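Local coordinates for putative amino acid binding protein (Streptococcus mutans, PDB 4C0R) that binds oxidized glutathione disulfide and probably hands glutathione to the cystine ABC importer TcyBC for uptake, at residues 91-97 with 178-184; 112-116 with 148-152; 145-149 with 166-171. All coordinates share one frame; numbering follows the deposited sequence.

Contact 1 of 3, residues 91-97 with 178-184; sequences LVLVVPK and NLKVIDL
Leu91 O accepts two hydrogen bonds. One comes from Leu184 N at 3.1 Å. The other comes from water 1, which lies 2.9 Å from Leu91 O and also donates to Asp183 OD1. This is one end of an antiparallel ladder between strands 81-96 and 179-183 in a lobe of the solute-binding protein fold. The ladder continues through two hydrogen-bonded pairs, Leu93 with Ile182 and Val95 with Lys180. In the second pair Lys180 N donates to Val95 O at 2.9 Å. The non-hydrogen-bonded pair Val94 with Val181 lies between them, and Val92 with Asp183 and Pro96 with Leu179 flank them. The CA-H groups of Val92 and Val94 approach the carbonyls of Ile182 and Lys180.

One face carries Val92, Val94, Val181 and Asp183. Val92 CG2 packs on Val181 CB at 4.0 Å, and helix 164-173 covers this pair. Asp183 OD1 also forms a salt bridge with Lys164. The other face carries Leu93, Val95, Lys180 and Ile182. Lys180 CG sits between its backbone N and carbonyl carbon (chi1 62°), and the extended chain runs back over Val95, with CE 3.6 Å from Val95 CG2. Leu93 and Val95 also pack on Phe159. At the far end, Lys97 N donates to Asn178 O at 2.8 Å. Water 2 donates to Asn178 O as well, and to Lys97 O.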
loop_
_atom_site.group_PDB
_atom_site.type_symbol
_atom_site.label_atom_id
_atom_site.label_comp_id
_atom_site.label_asym_id
_atom_site.label_seq_id
_atom_site.Cartn_x
_atom_site.Cartn_y
_atom_site.Cartn_z
ATOM N N LEU A 91 -2.284 1.363 -10.228
ATOM C CA LEU A 91 -0.872 1.343 -10.475
ATOM C C LEU A 91 -0.447 2.294 -11.557
ATOM O O LEU A 91 -1.182 2.562 -12.533
ATOM C CB LEU A 91 -0.382 -0.054 -10.887
ATOM C CG LEU A 91 -0.446 -1.078 -9.798
ATOM C CD1 LEU A 91 -0.062 -2.433 -10.410
ATOM C CD2 LEU A 91 0.493 -0.702 -8.693
ATOM N N VAL A 92 0.780 2.749 -11.410
ATOM C CA VAL A 92 1.476 3.524 -12.447
ATOM C C VAL A 92 2.912 3.000 -12.670
ATOM O O VAL A 92 3.498 2.312 -11.842
ATOM C CB VAL A 92 1.566 5.019 -12.141
ATOM C CG1 VAL A 92 0.224 5.602 -12.066
ATOM C CG2 VAL A 92 2.379 5.279 -10.822
ATOM N N LEU A 93 3.440 3.333 -13.840
ATOM C CA LEU A 93 4.786 3.152 -14.208
ATOM C C LEU A 93 5.468 4.505 -14.027
ATOM O O LEU A 93 5.043 5.498 -14.598
ATOM C CB LEU A 93 4.761 2.761 -15.695
ATOM C CG LEU A 93 5.920 2.321 -16.516
ATOM C CD1 LEU A 93 6.811 1.317 -15.804
ATOM C CD2 LEU A 93 5.333 1.725 -17.801
ATOM N N VAL A 94 6.505 4.558 -13.214
ATOM C CA VAL A 94 7.295 5.737 -12.993
ATOM C C VAL A 94 8.561 5.622 -13.852
ATOM O O VAL A 94 9.307 4.666 -13.729
ATOM C CB VAL A 94 7.746 5.850 -11.531
ATOM C CG1 VAL A 94 8.564 7.109 -11.314
ATOM C CG2 VAL A 94 6.513 5.808 -10.603
ATOM N N VAL A 95 8.761 6.602 -14.714
ATOM C CA VAL A 95 9.876 6.635 -15.649
ATOM C C VAL A 95 10.324 8.069 -15.817
ATOM O O VAL A 95 9.583 9.008 -15.519
ATOM C CB VAL A 95 9.474 6.115 -17.074
ATOM C CG1 VAL A 95 9.082 4.611 -17.041
ATOM C CG2 VAL A 95 8.371 6.979 -17.654
ATOM N N PRO A 96 11.563 8.249 -16.292
ATOM C CA PRO A 96 12.005 9.594 -16.645
ATOM C C PRO A 96 11.109 10.171 -17.715
ATOM O O PRO A 96 10.565 9.481 -18.552
ATOM C CB PRO A 96 13.417 9.335 -17.198
ATOM C CG PRO A 96 13.843 8.074 -16.577
ATOM C CD PRO A 96 12.589 7.233 -16.540
ATOM N N LYS A 97 10.921 11.489 -17.686
ATOM C CA LYS A 97 10.133 12.117 -18.702
ATOM C C LYS A 97 10.795 11.784 -20.054
ATOM O O LYS A 97 12.021 11.672 -20.175
ATOM C CB LYS A 97 10.124 13.623 -18.454
ATOM C CG LYS A 97 9.326 14.038 -17.234
ATOM C CD LYS A 97 9.424 15.548 -17.046
ATOM C CE LYS A 97 8.511 15.991 -15.927
ATOM N NZ LYS A 97 8.792 17.415 -15.630
ATOM N N ASN A 178 12.180 15.366 -13.029
ATOM C CA ASN A 178 12.507 14.701 -14.283
ATOM C C ASN A 178 11.750 13.383 -14.444
ATOM O O ASN A 178 12.062 12.607 -15.341
ATOM C CB ASN A 178 13.995 14.455 -14.363
ATOM C CG ASN A 178 14.440 13.343 -13.480
ATOM O OD1 ASN A 178 13.966 13.205 -12.331
ATOM N ND2 ASN A 178 15.315 12.516 -13.996
ATOM N N LEU A 179 10.802 13.118 -13.538
ATOM C CA LEU A 179 10.024 11.876 -13.600
ATOM C C LEU A 179 8.595 12.155 -13.966
ATOM O O LEU A 179 8.054 13.244 -13.692
ATOM C CB LEU A 179 10.038 11.126 -12.248
ATOM C CG LEU A 179 11.395 10.599 -11.755
ATOM C CD1 LEU A 179 11.248 9.894 -10.411
ATOM C CD2 LEU A 179 12.001 9.682 -12.807
ATOM N N LYS A 180 7.962 11.161 -14.561
ATOM C CA LYS A 180 6.535 11.206 -14.800
ATOM C C LYS A 180 5.920 9.855 -14.436
ATOM O O LYS A 180 6.626 8.870 -14.199
ATOM C CB LYS A 180 6.255 11.512 -16.254
ATOM C CG LYS A 180 6.780 10.468 -17.199
ATOM C CD LYS A 180 6.329 10.744 -18.610
ATOM C CE LYS A 180 6.814 9.653 -19.529
ATOM N NZ LYS A 180 6.351 9.887 -20.936
ATOM N N VAL A 181 4.596 9.832 -14.390
ATOM C CA VAL A 181 3.854 8.632 -14.163
ATOM C C VAL A 181 2.959 8.324 -15.360
ATOM O O VAL A 181 2.435 9.223 -16.030
ATOM C CB VAL A 181 3.049 8.638 -12.812
ATOM C CG1 VAL A 181 3.924 9.093 -11.642
ATOM C CG2 VAL A 181 1.789 9.394 -12.893
ATOM N N ILE A 182 2.880 7.033 -15.663
ATOM C CA ILE A 182 2.053 6.489 -16.709
ATOM C C ILE A 182 1.043 5.545 -16.075
ATOM O O ILE A 182 1.428 4.566 -15.434
ATOM C CB ILE A 182 2.902 5.706 -17.763
ATOM C CG1 ILE A 182 3.900 6.665 -18.434
ATOM C CG2 ILE A 182 2.000 4.982 -18.792
ATOM C CD1 ILE A 182 4.969 5.907 -19.222
ATOM N N ASP A 183 -0.245 5.759 -16.328
ATOM C CA ASP A 183 -1.280 4.860 -15.809
ATOM C C ASP A 183 -1.217 3.514 -16.474
ATOM O O ASP A 183 -1.072 3.410 -17.697
ATOM C CB ASP A 183 -2.709 5.433 -16.014
ATOM C CG ASP A 183 -2.935 6.696 -15.263
ATOM O OD1 ASP A 183 -2.592 6.812 -14.065
ATOM O OD2 ASP A 183 -3.479 7.625 -15.889
ATOM N N LEU A 184 -1.363 2.472 -15.665
ATOM C CA LEU A 184 -1.352 1.087 -16.095
ATOM C C LEU A 184 -2.736 0.460 -15.989
ATOM O O LEU A 184 -3.563 0.896 -15.230
ATOM C CB LEU A 184 -0.402 0.245 -15.217
ATOM C CG LEU A 184 1.068 0.598 -15.382
ATOM C CD1 LEU A 184 1.899 -0.162 -14.366
ATOM C CD2 LEU A 184 1.559 0.281 -16.782
HETATM O O HOH W 1 -3.314 4.438 -12.789
HETATM O O HOH W 2 13.667 13.127 -18.007
#

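Contact 2 of 3, residues 112-116 with 148-152; sequences TQVVQ and QIRNV. With GDS (oxidized glutathione disulfide), chain C.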
loop_
_atom_site.group_PDB
_atom_site.type_symbol
_atom_site.label_atom_id
_atom_site.label_comp_id
_atom_site.label_asym_id
_atom_site.label_seq_id
_atom_site.Cartn_x
_atom_site.Cartn_y
_atom_site.Cartn_z
ATOM N N THR A 112 14.578 -2.799 -13.006
ATOM C CA THR A 112 13.758 -2.218 -11.964
ATOM C C THR A 112 14.165 -2.823 -10.633
ATOM O O THR A 112 14.794 -3.868 -10.572
ATOM C CB THR A 112 12.262 -2.486 -12.227
ATOM O OG1 THR A 112 11.522 -1.702 -11.297
ATOM C CG2 THR A 112 11.886 -3.884 -12.000
ATOM N N GLN A 113 13.774 -2.148 -9.572
ATOM C CA GLN A 113 13.925 -2.625 -8.219
ATOM C C GLN A 113 12.569 -3.092 -7.710
ATOM O O GLN A 113 11.517 -2.507 -8.063
ATOM C CB GLN A 113 14.456 -1.543 -7.316
ATOM C CG GLN A 113 15.986 -1.253 -7.577
ATOM C CD GLN A 113 16.543 -0.234 -6.593
ATOM O OE1 GLN A 113 16.146 0.910 -6.567
ATOM N NE2 GLN A 113 17.461 -0.676 -5.763
ATOM N N VAL A 114 12.607 -4.161 -6.935
ATOM C CA VAL A 114 11.401 -4.728 -6.293
ATOM C C VAL A 114 11.716 -5.162 -4.879
ATOM O O VAL A 114 12.892 -5.375 -4.521
ATOM C CB VAL A 114 10.822 -5.898 -7.061
ATOM C CG1 VAL A 114 10.277 -5.399 -8.415
ATOM C CG2 VAL A 114 11.872 -6.988 -7.295
ATOM N N VAL A 115 10.662 -5.268 -4.076
ATOM C CA VAL A 115 10.758 -5.743 -2.697
ATOM C C VAL A 115 9.938 -7.007 -2.521
ATOM O O VAL A 115 8.760 -7.033 -2.819
ATOM C CB VAL A 115 10.298 -4.688 -1.719
ATOM C CG1 VAL A 115 10.345 -5.243 -0.274
ATOM C CG2 VAL A 115 11.146 -3.450 -1.812
ATOM N N GLN A 116 10.595 -8.101 -2.088
ATOM C CA GLN A 116 9.926 -9.381 -1.914
ATOM C C GLN A 116 8.609 -9.247 -1.147
ATOM O O GLN A 116 8.520 -8.526 -0.156
ATOM C CB GLN A 116 10.854 -10.408 -1.223
ATOM N N GLN A 148 13.878 4.082 -4.080
ATOM C CA GLN A 148 13.824 3.434 -5.369
ATOM C C GLN A 148 13.378 4.431 -6.426
ATOM O O GLN A 148 13.939 4.441 -7.558
ATOM C CB GLN A 148 12.898 2.235 -5.359
ATOM C CG GLN A 148 13.253 1.112 -4.340
ATOM C CD GLN A 148 12.184 0.044 -4.368
ATOM O OE1 GLN A 148 11.905 -0.489 -5.397
ATOM N NE2 GLN A 148 11.578 -0.236 -3.233
ATOM N N ILE A 149 12.420 5.288 -6.087
ATOM C CA ILE A 149 11.962 6.303 -7.022
ATOM C C ILE A 149 13.079 7.299 -7.352
ATOM O O ILE A 149 13.349 7.606 -8.523
ATOM C CB ILE A 149 10.668 6.975 -6.546
ATOM C CG1 ILE A 149 9.548 5.949 -6.587
ATOM C CG2 ILE A 149 10.342 8.218 -7.376
ATOM C CD1 ILE A 149 8.235 6.446 -6.054
ATOM N N ARG A 150 13.789 7.757 -6.331
ATOM C CA ARG A 150 14.965 8.591 -6.566
ATOM C C ARG A 150 16.013 7.886 -7.445
ATOM O O ARG A 150 16.642 8.518 -8.274
ATOM C CB ARG A 150 15.577 9.008 -5.239
ATOM C CG ARG A 150 16.626 10.072 -5.348
ATOM C CD ARG A 150 17.096 10.476 -3.966
ATOM N NE ARG A 150 16.037 11.131 -3.222
ATOM C CZ ARG A 150 15.831 12.435 -3.293
ATOM N NH1 ARG A 150 16.604 13.196 -4.058
ATOM N NH2 ARG A 150 14.858 12.974 -2.593
ATOM N N ASN A 151 16.216 6.583 -7.273
ATOM C CA ASN A 151 17.172 5.828 -8.106
ATOM C C ASN A 151 16.773 5.847 -9.590
ATOM O O ASN A 151 17.627 5.818 -10.481
ATOM C CB ASN A 151 17.249 4.374 -7.701
ATOM C CG ASN A 151 18.161 4.144 -6.512
ATOM O OD1 ASN A 151 18.961 5.013 -6.129
ATOM N ND2 ASN A 151 18.051 2.968 -5.924
ATOM N N VAL A 152 15.479 5.883 -9.864
ATOM C CA VAL A 152 15.049 5.994 -11.270
ATOM C C VAL A 152 15.400 7.416 -11.763
ATOM O O VAL A 152 15.955 7.576 -12.871
ATOM C CB VAL A 152 13.515 5.695 -11.425
ATOM C CG1 VAL A 152 13.014 5.971 -12.871
ATOM C CG2 VAL A 152 13.217 4.268 -11.064
HETATM C CD1 GDS C . 11.517 -3.690 2.928
HETATM N N2 GDS C . 11.559 -2.484 2.090
HETATM C CA2 GDS C . 10.912 -1.347 2.635
HETATM C C2 GDS C . 11.657 -0.471 3.580
HETATM O O2 GDS C . 11.046 0.251 4.395
HETATM C CB2 GDS C . 9.508 -0.967 2.357
HETATM S SG2 GDS C . 8.741 -1.966 1.100
HETATM N N3 GDS C . 13.103 -0.496 3.514
HETATM C CA3 GDS C . 13.882 0.276 4.481
HETATM C C3 GDS C . 14.413 -0.786 5.441
HETATM O OE3 GDS C . 15.578 -0.693 5.940
HETATM O OE4 GDS C . 13.725 -1.798 5.764
HETATM N N4 GDS C . 6.531 -1.105 -1.113
HETATM C CA4 GDS C . 7.481 -0.555 -2.050
HETATM C C4 GDS C . 7.797 -1.550 -3.112
HETATM O OE5 GDS C . 7.008 -2.509 -3.377
HETATM O OE6 GDS C . 8.853 -1.357 -3.775
HETATM C C5 GDS C . 6.170 -0.325 0.029
HETATM O O5 GDS C . 6.635 0.804 0.173
HETATM C CA5 GDS C . 5.311 -1.030 0.980
HETATM N N5 GDS C . 4.324 -1.902 0.492
HETATM C CB5 GDS C . 5.996 -1.402 2.254
HETATM S SG5 GDS C . 7.095 -2.810 1.940
HETATM C CA6 GDS C . 1.165 -3.421 -2.674
HETATM C C6 GDS C . 0.977 -4.734 -1.931
HETATM O OE7 GDS C . 1.890 -5.602 -2.000
HETATM O OE8 GDS C . -0.054 -4.947 -1.249
HETATM N N6 GDS C . -0.121 -2.700 -2.624
HETATM C CB6 GDS C . 2.277 -2.626 -2.093
HETATM C CG6 GDS C . 2.176 -2.648 -0.551
HETATM C CD6 GDS C . 3.082 -1.550 -0.037
HETATM O O6 GDS C . 2.806 -0.341 -0.017
HETATM O O HOH W 3 19.535 0.775 -3.815
HETATM O O HOH W 4 14.936 2.089 -8.642
#
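Asn151 ND2 donates to Gln113 OE1 at 2.9 Å, the single direct hydrogen bond between strand 111-114 and helix 145-153 here. The bond is straight at the hydrogen (169°). It leaves in the amide plane of Asn151 but reaches the Gln113 carbonyl from 30° outside its plane. The two amides are turned 37° from each other.

Two waters add to this link. Water 4 donates to Gln113 OE1 at 2.7 Å and to Gln148 O. Water 3 accepts from Gln113 NE2 and, weakly, from Asn151 ND2. Both ends of the Gln113 amide are thus held, which fixes its flip.

Van der Waals contacts set aliphatic carbons against the Gln148 amide. Gln113 CB lies 3.4 Å from Gln148 OE1, and Val115 CG2 lies 3.5 Å from Gln148 NE2.

The ligand bond comes from Gln148. Its chain is extended beyond CG, which carries the amide past Gln113 into the pocket. There NE2 donates to OE6 of the glutathione disulfide, a carboxylate oxygen, at 3.0 Å. Val115 CG2 also touches OE6, at 3.7 Å. Gln148 NE2 has a second acceptor in Glu143 O.

Gln148 OE1 and Gln113 O come close as two acceptors, but Lys160 NZ bonds to both and to the ligand. Its positive charge would ease their approach and probably favours the bound carboxylate.

Contact 3 of 3, residues 145-149 with 166-171; sequences LAHQI and SAETII. With CD (cadmium ion), chain G; GDS (oxidized glutathione disulfide), chain C.
Leu145 CD2 meets Ile170 CD1 at 3.6 Å, the closest side-chain touch between helix 145-153 and helix 164-173. The short helix axes stand 10.3 Å apart and cross at -71°, and the side chains meet through apolar groups. Two torsions of Leu145 together turn CD2 to Ile170: chi1 of 176° swings CG away from the backbone N, and chi2 of 63° sets the branch. CD2 also rests on Ser166 CB at 3.7 Å. Ile149 reaches over from one turn further along, with its CD1 4.0 Å from Ile170 CD1. Ile170 CD1 therefore touches both Leu145 CD2 and Ile149 CD1. The CG2 branch of Ile170 instead lies against Ala146 CB at 4.1 Å. Beyond this group, Ile149 CG2 touches Ile171 CG1, the two side chains crossing at about a right angle.

Among the polar groups, Ser166 OG turns to another part of the chain and bonds to Asn14 O.

Metal binding occurs on the outer side of helix 145-153. His147 points away from the other helix, and its ND1 binds a cadmium ion at 2.3 Å. Waters 5 and 6 are further ligands.

Ligand contact is made by Leu145, whose CB lies 3.8 Å from O5 of the glutathione disulfide. The same residue thus joins the helix packing to the pocket.

Leu145 also packs on Phe162 of strand 160-163. Two helices packed on each other and on one sheet in this way form the alpha/beta layering of a lobe of family 3 solute-binding proteins, with the pocket at the start of helix 145-153.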
loop_
_atom_site.group_PDB
_atom_site.type_symbol
_atom_site.label_atom_id
_atom_site.label_comp_id
_atom_site.label_asym_id
_atom_site.label_seq_id
_atom_site.Cartn_x
_atom_site.Cartn_y
_atom_site.Cartn_z
ATOM N N LEU A 145 10.623 2.881 -0.776
ATOM C CA LEU A 145 10.042 3.293 -2.046
ATOM C C LEU A 145 10.615 4.598 -2.528
ATOM O O LEU A 145 10.900 4.750 -3.724
ATOM C CB LEU A 145 8.545 3.379 -1.864
ATOM C CG LEU A 145 7.760 3.902 -3.096
ATOM C CD1 LEU A 145 7.884 2.987 -4.317
ATOM C CD2 LEU A 145 6.288 4.190 -2.715
ATOM N N ALA A 146 10.713 5.595 -1.656
ATOM C CA ALA A 146 11.259 6.880 -2.098
ATOM C C ALA A 146 12.688 6.696 -2.631
ATOM O O ALA A 146 13.074 7.339 -3.575
ATOM C CB ALA A 146 11.219 7.883 -0.956
ATOM N N HIS A 147 13.461 5.825 -1.980
ATOM C CA HIS A 147 14.836 5.534 -2.363
ATOM C C HIS A 147 14.818 4.983 -3.808
ATOM O O HIS A 147 15.659 5.327 -4.625
ATOM C CB HIS A 147 15.421 4.501 -1.390
ATOM C CG HIS A 147 16.888 4.238 -1.561
ATOM N ND1 HIS A 147 17.863 5.061 -1.032
ATOM C CD2 HIS A 147 17.549 3.245 -2.215
ATOM C CE1 HIS A 147 19.060 4.580 -1.335
ATOM N NE2 HIS A 147 18.898 3.484 -2.061
ATOM N N GLN A 148 13.878 4.082 -4.080
ATOM C CA GLN A 148 13.824 3.434 -5.369
ATOM C C GLN A 148 13.378 4.431 -6.426
ATOM O O GLN A 148 13.939 4.441 -7.558
ATOM C CB GLN A 148 12.898 2.235 -5.359
ATOM C CG GLN A 148 13.253 1.112 -4.340
ATOM C CD GLN A 148 12.184 0.044 -4.368
ATOM O OE1 GLN A 148 11.905 -0.489 -5.397
ATOM N NE2 GLN A 148 11.578 -0.236 -3.233
ATOM N N ILE A 149 12.420 5.288 -6.087
ATOM C CA ILE A 149 11.962 6.303 -7.022
ATOM C C ILE A 149 13.079 7.299 -7.352
ATOM O O ILE A 149 13.349 7.606 -8.523
ATOM C CB ILE A 149 10.668 6.975 -6.546
ATOM C CG1 ILE A 149 9.548 5.949 -6.587
ATOM C CG2 ILE A 149 10.342 8.218 -7.376
ATOM C CD1 ILE A 149 8.235 6.446 -6.054
ATOM N N SER A 166 1.140 7.096 -3.855
ATOM C CA SER A 166 2.474 7.272 -3.314
ATOM C C SER A 166 3.462 7.770 -4.358
ATOM O O SER A 166 4.285 8.607 -4.075
ATOM C CB SER A 166 3.025 5.996 -2.680
ATOM O OG SER A 166 2.392 5.728 -1.453
ATOM N N ALA A 167 3.365 7.234 -5.580
ATOM C CA ALA A 167 4.291 7.683 -6.625
ATOM C C ALA A 167 4.209 9.194 -6.809
ATOM O O ALA A 167 5.228 9.885 -6.849
ATOM C CB ALA A 167 4.015 6.973 -7.927
ATOM N N GLU A 168 2.998 9.686 -6.983
ATOM C CA GLU A 168 2.767 11.104 -7.237
ATOM C C GLU A 168 3.181 11.940 -6.038
ATOM O O GLU A 168 3.818 12.994 -6.173
ATOM C CB GLU A 168 1.326 11.357 -7.672
ATOM C CG GLU A 168 1.025 10.766 -9.046
ATOM C CD GLU A 168 -0.287 11.204 -9.610
ATOM O OE1 GLU A 168 -1.258 11.405 -8.853
ATOM O OE2 GLU A 168 -0.332 11.310 -10.850
ATOM N N THR A 169 2.844 11.452 -4.853
ATOM C CA THR A 169 3.164 12.190 -3.639
ATOM C C THR A 169 4.663 12.382 -3.474
ATOM O O THR A 169 5.138 13.486 -3.209
ATOM C CB THR A 169 2.593 11.468 -2.391
ATOM O OG1 THR A 169 1.155 11.467 -2.450
ATOM C CG2 THR A 169 3.102 12.102 -1.133
ATOM N N ILE A 170 5.416 11.309 -3.651
ATOM C CA ILE A 170 6.877 11.323 -3.503
ATOM C C ILE A 170 7.528 12.180 -4.577
ATOM O O ILE A 170 8.386 12.973 -4.276
ATOM C CB ILE A 170 7.429 9.903 -3.532
ATOM C CG1 ILE A 170 7.061 9.188 -2.252
ATOM C CG2 ILE A 170 8.940 9.935 -3.650
ATOM C CD1 ILE A 170 7.227 7.676 -2.331
ATOM N N ILE A 171 7.106 12.029 -5.836
ATOM C CA ILE A 171 7.688 12.822 -6.898
ATOM C C ILE A 171 7.462 14.295 -6.637
ATOM O O ILE A 171 8.336 15.109 -6.910
ATOM C CB ILE A 171 7.070 12.446 -8.263
ATOM C CG1 ILE A 171 7.589 11.060 -8.703
ATOM C CG2 ILE A 171 7.312 13.561 -9.294
ATOM C CD1 ILE A 171 6.755 10.476 -9.818
HETATM CD CD CD G . 17.337 6.841 0.296
HETATM C CD1 GDS C . 11.517 -3.690 2.928
HETATM N N2 GDS C . 11.559 -2.484 2.090
HETATM C CA2 GDS C . 10.912 -1.347 2.635
HETATM C C2 GDS C . 11.657 -0.471 3.580
HETATM O O2 GDS C . 11.046 0.251 4.395
HETATM C CB2 GDS C . 9.508 -0.967 2.357
HETATM S SG2 GDS C . 8.741 -1.966 1.100
HETATM N N3 GDS C . 13.103 -0.496 3.514
HETATM C CA3 GDS C . 13.882 0.276 4.481
HETATM C C3 GDS C . 14.413 -0.786 5.441
HETATM O OE3 GDS C . 15.578 -0.693 5.940
HETATM O OE4 GDS C . 13.725 -1.798 5.764
HETATM N N4 GDS C . 6.531 -1.105 -1.113
HETATM C CA4 GDS C . 7.481 -0.555 -2.050
HETATM C C4 GDS C . 7.797 -1.550 -3.112
HETATM O OE5 GDS C . 7.008 -2.509 -3.377
HETATM O OE6 GDS C . 8.853 -1.357 -3.775
HETATM C C5 GDS C . 6.170 -0.325 0.029
HETATM O O5 GDS C . 6.635 0.804 0.173
HETATM C CA5 GDS C . 5.311 -1.030 0.980
HETATM N N5 GDS C . 4.324 -1.902 0.492
HETATM C CB5 GDS C . 5.996 -1.402 2.254
HETATM S SG5 GDS C . 7.095 -2.810 1.940
HETATM C CA6 GDS C . 1.165 -3.421 -2.674
HETATM C C6 GDS C . 0.977 -4.734 -1.931
HETATM O OE7 GDS C . 1.890 -5.602 -2.000
HETATM O OE8 GDS C . -0.054 -4.947 -1.249
HETATM N N6 GDS C . -0.121 -2.700 -2.624
HETATM C CB6 GDS C . 2.277 -2.626 -2.093
HETATM C CG6 GDS C . 2.176 -2.648 -0.551
HETATM C CD6 GDS C . 3.082 -1.550 -0.037
HETATM O O6 GDS C . 2.806 -0.341 -0.017
HETATM O O HOH W 5 14.929 7.750 0.294
HETATM O O HOH W 6 17.858 8.051 -1.516
#

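All three contacts belong to one lobe. Contact 1 is one antiparallel strand pair, 81-96 with 179-183, of a larger mixed sheet. Contacts 2 and 3 share helix 145-153, with Gln148 and Ile149 in both. The centres of contact 1 and contact 2 lie about 13 Å apart. Those of contact 1 and contact 3 are about 11 Å apart, and those of contact 2 and contact 3 about 9 Å. Along the chain, 91-97 comes first, then 112-116, 145-152, 166-171 and finally 178-184, so contact 1 closes around the other two. Leu179 joins the layers through Ile149 and Val152, and Val92 meets Ala167. The helix packed on this sheet also lines the glutathione disulfide site.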